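Local atomic coordinates of aspartate semialdehyde dehydrogenase (Francisella tularensis subsp. tularensis, PDB entry 4WOJ), a protein that probably catalyses the NADPH-dependent reductive dephosphorylation of aspartyl phosphate to aspartate semialdehyde, a shared step toward lysine, methionine and threonine. Residues V116-I129 and W355-I368. Residues are numbered along the deposited sequence; the frame is centred on the assembly and turned at random.
Sequences VLDPLNHDQIINAI and WGAAEPLRRVLNII
R363 and D118 show how one ion pair can be set into a largely apolar helix contact, here between helix 118-130, which follows the edge strand 113-116 of the nucleotide-binding sheet, and the C-terminal helix 354-369. From CB outward, R363 runs past D118 OD1: CB lies 3.4 Å from that oxygen, CG stands farther off (4.1 Å), and CD returns to 3.5 Å. A bend at chi3 (61°) then turns the guanidinium side-on to the carboxylate, CZ facing it with OD2 the nearer oxygen, NE giving its hydrogen to D118 OD1 (2.8 Å) and NH2 to D118 OD2 (2.7 Å). Both bonds are nearly straight and use syn lone pairs, and the two planes lie only 7° apart, so the pair of bonds fixes the rotation of each group.

One turn on, I367 enters as a knob among D118, H122, I125 and I126. Its CD1 lies over one face of the imidazole, offset toward the rim, in a CH-pi contact 3.7 Å from the ring centroid of H122, while CG2 is directed to I129 CD1. Deeper in, V364 CG2 touches both V116 CG1 (3.5 Å) and I125 CG2; at the other end P119 CG approaches W355 CH2 obliquely, and the W355 ring also packs edge-to-face with W303. The chemistry implies two kinds of hold: in-plane charged bonds tie D118, in the first turn of helix 118-130, to R363, while the apolar contacts between the C-terminal helix and the Rossmann-type domain depend on shape.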
loop_
_atom_site.group_PDB
_atom_site.type_symbol
_atom_site.label_atom_id
_atom_site.label_comp_id
_atom_site.label_asym_id
_atom_site.label_seq_id
_atom_site.Cartn_x
_atom_site.Cartn_y
_atom_site.Cartn_z
ATOM N N VAL B 116 20.297 -5.147 17.059
ATOM C CA VAL B 116 20.125 -6.598 17.153
ATOM C C VAL B 116 19.121 -7.202 16.159
ATOM O O VAL B 116 17.948 -6.828 16.103
ATOM C CB VAL B 116 19.745 -7.085 18.591
ATOM C CG1 VAL B 116 20.844 -6.717 19.572
ATOM C CG2 VAL B 116 18.426 -6.513 19.057
ATOM N N LEU B 117 19.606 -8.166 15.390
ATOM C CA LEU B 117 18.756 -9.008 14.568
ATOM C C LEU B 117 19.556 -10.287 14.299
ATOM O O LEU B 117 20.215 -10.455 13.256
ATOM C CB LEU B 117 18.356 -8.294 13.289
ATOM C CG LEU B 117 17.335 -8.994 12.381
ATOM C CD1 LEU B 117 16.007 -9.136 13.057
ATOM C CD2 LEU B 117 17.174 -8.193 11.098
ATOM N N ASP B 118 19.492 -11.188 15.263
ATOM C CA ASP B 118 20.497 -12.238 15.394
ATOM C C ASP B 118 20.489 -13.292 14.275
ATOM O O ASP B 118 21.509 -13.905 14.039
ATOM C CB ASP B 118 20.387 -12.934 16.745
ATOM C CG ASP B 118 19.135 -13.786 16.845
ATOM O OD1 ASP B 118 18.070 -13.224 17.186
ATOM O OD2 ASP B 118 19.207 -14.991 16.545
ATOM N N PRO B 119 19.360 -13.499 13.577
ATOM C CA PRO B 119 19.503 -14.370 12.401
ATOM C C PRO B 119 20.409 -13.766 11.318
ATOM O O PRO B 119 20.721 -14.429 10.333
ATOM C CB PRO B 119 18.066 -14.497 11.889
ATOM C CG PRO B 119 17.240 -14.247 13.084
ATOM C CD PRO B 119 17.955 -13.134 13.784
ATOM N N LEU B 120 20.794 -12.504 11.479
ATOM C CA LEU B 120 21.723 -11.859 10.517
ATOM C C LEU B 120 23.059 -11.418 11.113
ATOM O O LEU B 120 24.061 -11.399 10.422
ATOM C CB LEU B 120 21.020 -10.680 9.822
ATOM C CG LEU B 120 20.190 -11.068 8.589
ATOM C CD1 LEU B 120 19.404 -9.881 8.092
ATOM C CD2 LEU B 120 21.099 -11.578 7.478
ATOM N N ASN B 121 23.084 -11.054 12.388
ATOM C CA ASN B 121 24.295 -10.503 12.976
ATOM C C ASN B 121 24.538 -11.064 14.343
ATOM O O ASN B 121 25.042 -10.377 15.225
ATOM C CB ASN B 121 24.210 -8.989 13.094
ATOM C CG ASN B 121 23.149 -8.541 14.083
ATOM O OD1 ASN B 121 22.272 -9.308 14.459
ATOM N ND2 ASN B 121 23.226 -7.298 14.502
ATOM N N HIS B 122 24.187 -12.319 14.543
ATOM C CA HIS B 122 24.496 -12.951 15.799
ATOM C C HIS B 122 26.006 -12.872 16.148
ATOM O O HIS B 122 26.380 -12.497 17.282
ATOM C CB HIS B 122 24.100 -14.397 15.724
ATOM C CG HIS B 122 23.975 -15.049 17.054
ATOM N ND1 HIS B 122 23.033 -16.020 17.309
ATOM C CD2 HIS B 122 24.671 -14.886 18.203
ATOM C CE1 HIS B 122 23.166 -16.442 18.554
ATOM N NE2 HIS B 122 24.160 -15.779 19.114
ATOM N N ASP B 123 26.855 -13.217 15.181
ATOM C CA ASP B 123 28.331 -13.188 15.405
ATOM C C ASP B 123 28.846 -11.855 15.952
ATOM O O ASP B 123 29.821 -11.795 16.695
ATOM C CB ASP B 123 29.119 -13.595 14.167
ATOM C CG ASP B 123 28.556 -13.028 12.850
ATOM O OD1 ASP B 123 27.850 -11.991 12.803
ATOM O OD2 ASP B 123 28.833 -13.678 11.822
ATOM N N GLN B 124 28.104 -10.808 15.677
ATOM C CA GLN B 124 28.503 -9.475 16.066
ATOM C C GLN B 124 28.001 -9.134 17.406
ATOM O O GLN B 124 28.642 -8.366 18.103
ATOM C CB GLN B 124 27.926 -8.426 15.137
ATOM C CG GLN B 124 28.477 -8.444 13.700
ATOM C CD GLN B 124 27.873 -7.294 12.908
ATOM O OE1 GLN B 124 27.932 -6.098 13.334
ATOM N NE2 GLN B 124 27.225 -7.638 11.775
ATOM N N ILE B 125 26.807 -9.616 17.750
ATOM C CA ILE B 125 26.287 -9.381 19.084
ATOM C C ILE B 125 27.300 -9.989 20.048
ATOM O O ILE B 125 27.707 -9.382 21.024
ATOM C CB ILE B 125 24.869 -9.975 19.267
ATOM C CG1 ILE B 125 23.845 -9.150 18.491
ATOM C CG2 ILE B 125 24.441 -9.954 20.712
ATOM C CD1 ILE B 125 22.769 -9.977 17.837
ATOM N N ILE B 126 27.719 -11.194 19.747
ATOM C CA ILE B 126 28.650 -11.895 20.601
ATOM C C ILE B 126 29.955 -11.137 20.727
ATOM O O ILE B 126 30.512 -11.031 21.813
ATOM C CB ILE B 126 28.885 -13.322 20.090
ATOM C CG1 ILE B 126 27.750 -14.203 20.601
ATOM C CG2 ILE B 126 30.185 -13.883 20.612
ATOM C CD1 ILE B 126 27.693 -15.547 19.902
ATOM N N ASN B 127 30.440 -10.608 19.619
ATOM C CA ASN B 127 31.686 -9.848 19.624
ATOM C C ASN B 127 31.573 -8.577 20.469
ATOM O O ASN B 127 32.538 -8.138 21.079
ATOM C CB ASN B 127 32.050 -9.447 18.207
ATOM C CG ASN B 127 33.458 -8.939 18.102
ATOM O OD1 ASN B 127 34.313 -9.264 18.917
ATOM N ND2 ASN B 127 33.710 -8.132 17.103
ATOM N N ALA B 128 30.380 -8.002 20.490
ATOM C CA ALA B 128 30.122 -6.767 21.204
ATOM C C ALA B 128 30.073 -7.008 22.709
ATOM O O ALA B 128 30.691 -6.276 23.498
ATOM C CB ALA B 128 28.807 -6.135 20.716
ATOM N N ILE B 129 29.296 -8.013 23.107
ATOM C CA ILE B 129 29.200 -8.408 24.507
ATOM C C ILE B 129 30.618 -8.682 24.976
ATOM O O ILE B 129 31.066 -8.138 25.981
ATOM C CB ILE B 129 28.349 -9.684 24.697
ATOM C CG1 ILE B 129 26.894 -9.455 24.249
ATOM C CG2 ILE B 129 28.359 -10.113 26.168
ATOM C CD1 ILE B 129 26.068 -10.715 24.080
ATOM N N TRP B 355 8.429 -10.037 15.130
ATOM C CA TRP B 355 9.754 -9.855 14.478
ATOM C C TRP B 355 10.093 -8.370 14.310
ATOM O O TRP B 355 11.251 -7.946 14.435
ATOM C CB TRP B 355 9.835 -10.621 13.165
ATOM C CG TRP B 355 10.368 -12.008 13.342
ATOM C CD1 TRP B 355 9.784 -13.173 12.939
ATOM C CD2 TRP B 355 11.575 -12.370 13.990
ATOM N NE1 TRP B 355 10.565 -14.236 13.292
ATOM C CE2 TRP B 355 11.679 -13.768 13.932
ATOM C CE3 TRP B 355 12.588 -11.649 14.602
ATOM C CZ2 TRP B 355 12.749 -14.455 14.460
ATOM C CZ3 TRP B 355 13.645 -12.327 15.124
ATOM C CH2 TRP B 355 13.725 -13.718 15.057
ATOM N N GLY B 356 9.064 -7.582 14.062
ATOM C CA GLY B 356 9.203 -6.138 14.022
ATOM C C GLY B 356 9.600 -5.463 15.314
ATOM O O GLY B 356 10.182 -4.386 15.277
ATOM N N ALA B 357 9.209 -6.010 16.471
ATOM C CA ALA B 357 9.523 -5.298 17.714
ATOM C C ALA B 357 10.030 -6.193 18.830
ATOM O O ALA B 357 11.173 -6.085 19.231
ATOM C CB ALA B 357 8.324 -4.483 18.158
ATOM N N ALA B 358 9.166 -7.077 19.318
ATOM C CA ALA B 358 9.440 -7.908 20.493
ATOM C C ALA B 358 10.472 -8.985 20.326
ATOM O O ALA B 358 11.299 -9.188 21.224
ATOM C CB ALA B 358 8.131 -8.538 20.960
ATOM N N GLU B 359 10.411 -9.739 19.235
ATOM C CA GLU B 359 11.163 -10.998 19.129
ATOM C C GLU B 359 12.677 -10.815 19.181
ATOM O O GLU B 359 13.372 -11.593 19.839
ATOM C CB GLU B 359 10.718 -11.789 17.880
ATOM C CG GLU B 359 11.146 -13.268 17.775
ATOM C CD GLU B 359 10.704 -14.142 18.954
ATOM O OE1 GLU B 359 9.896 -13.683 19.789
ATOM O OE2 GLU B 359 11.203 -15.283 19.072
ATOM N N PRO B 360 13.206 -9.791 18.483
ATOM C CA PRO B 360 14.645 -9.623 18.482
ATOM C C PRO B 360 15.198 -9.340 19.861
ATOM O O PRO B 360 16.344 -9.728 20.199
ATOM C CB PRO B 360 14.844 -8.413 17.570
ATOM C CG PRO B 360 13.635 -8.423 16.688
ATOM C CD PRO B 360 12.531 -8.860 17.562
ATOM N N LEU B 361 14.397 -8.630 20.637
ATOM C CA LEU B 361 14.797 -8.207 21.963
ATOM C C LEU B 361 14.924 -9.425 22.854
ATOM O O LEU B 361 15.983 -9.642 23.463
ATOM C CB LEU B 361 13.780 -7.193 22.507
ATOM C CG LEU B 361 13.609 -5.916 21.661
ATOM C CD1 LEU B 361 12.860 -4.852 22.437
ATOM C CD2 LEU B 361 14.983 -5.375 21.185
ATOM N N ARG B 362 13.829 -10.201 22.920
ATOM C CA ARG B 362 13.792 -11.503 23.600
ATOM C C ARG B 362 14.977 -12.362 23.255
ATOM O O ARG B 362 15.565 -12.988 24.113
ATOM C CB ARG B 362 12.529 -12.286 23.230
ATOM C CG ARG B 362 12.336 -13.555 24.042
ATOM C CD ARG B 362 11.162 -14.413 23.536
ATOM N NE ARG B 362 11.455 -15.118 22.284
ATOM C CZ ARG B 362 12.210 -16.215 22.172
ATOM N NH1 ARG B 362 12.407 -16.773 20.989
ATOM N NH2 ARG B 362 12.770 -16.760 23.226
ATOM N N ARG B 363 15.333 -12.407 21.993
ATOM C CA ARG B 363 16.398 -13.303 21.564
ATOM C C ARG B 363 17.809 -12.818 21.965
ATOM O O ARG B 363 18.699 -13.610 22.230
ATOM C CB ARG B 363 16.290 -13.552 20.047
ATOM C CG ARG B 363 15.052 -14.393 19.660
ATOM C CD ARG B 363 14.912 -14.494 18.141
ATOM N NE ARG B 363 16.100 -15.141 17.610
ATOM C CZ ARG B 363 16.214 -16.438 17.357
ATOM N NH1 ARG B 363 15.195 -17.294 17.537
ATOM N NH2 ARG B 363 17.346 -16.896 16.886
ATOM N N VAL B 364 18.015 -11.516 22.017
ATOM C CA VAL B 364 19.309 -10.993 22.422
ATOM C C VAL B 364 19.466 -11.091 23.934
ATOM O O VAL B 364 20.555 -11.368 24.446
ATOM C CB VAL B 364 19.556 -9.582 21.897
ATOM C CG1 VAL B 364 18.755 -8.517 22.625
ATOM C CG2 VAL B 364 21.066 -9.288 21.923
ATOM N N LEU B 365 18.364 -10.927 24.654
ATOM C CA LEU B 365 18.351 -11.222 26.085
ATOM C C LEU B 365 18.931 -12.596 26.366
ATOM O O LEU B 365 19.763 -12.748 27.260
ATOM C CB LEU B 365 16.925 -11.169 26.623
ATOM C CG LEU B 365 16.758 -11.543 28.094
ATOM C CD1 LEU B 365 17.559 -10.635 29.012
ATOM C CD2 LEU B 365 15.281 -11.537 28.499
ATOM N N ASN B 366 18.499 -13.580 25.579
ATOM C CA ASN B 366 18.977 -14.950 25.705
ATOM C C ASN B 366 20.438 -15.150 25.440
ATOM O O ASN B 366 21.066 -16.010 26.063
ATOM C CB ASN B 366 18.196 -15.871 24.794
ATOM C CG ASN B 366 16.827 -16.190 25.349
ATOM O OD1 ASN B 366 16.578 -16.043 26.530
ATOM N ND2 ASN B 366 15.922 -16.589 24.486
ATOM N N ILE B 367 20.971 -14.383 24.500
ATOM C CA ILE B 367 22.389 -14.423 24.161
ATOM C C ILE B 367 23.200 -13.817 25.304
ATOM O O ILE B 367 24.208 -14.346 25.699
ATOM C CB ILE B 367 22.647 -13.668 22.848
ATOM C CG1 ILE B 367 21.992 -14.427 21.685
ATOM C CG2 ILE B 367 24.139 -13.540 22.554
ATOM C CD1 ILE B 367 21.838 -13.595 20.424
ATOM N N ILE B 368 22.716 -12.732 25.868
ATOM C CA ILE B 368 23.342 -12.140 27.027
ATOM C C ILE B 368 23.242 -13.032 28.292
ATOM O O ILE B 368 24.196 -13.149 29.040
ATOM C CB ILE B 368 22.743 -10.745 27.265
ATOM C CG1 ILE B 368 23.209 -9.826 26.129
ATOM C CG2 ILE B 368 23.172 -10.184 28.619
ATOM C CD1 ILE B 368 22.284 -8.672 25.812
#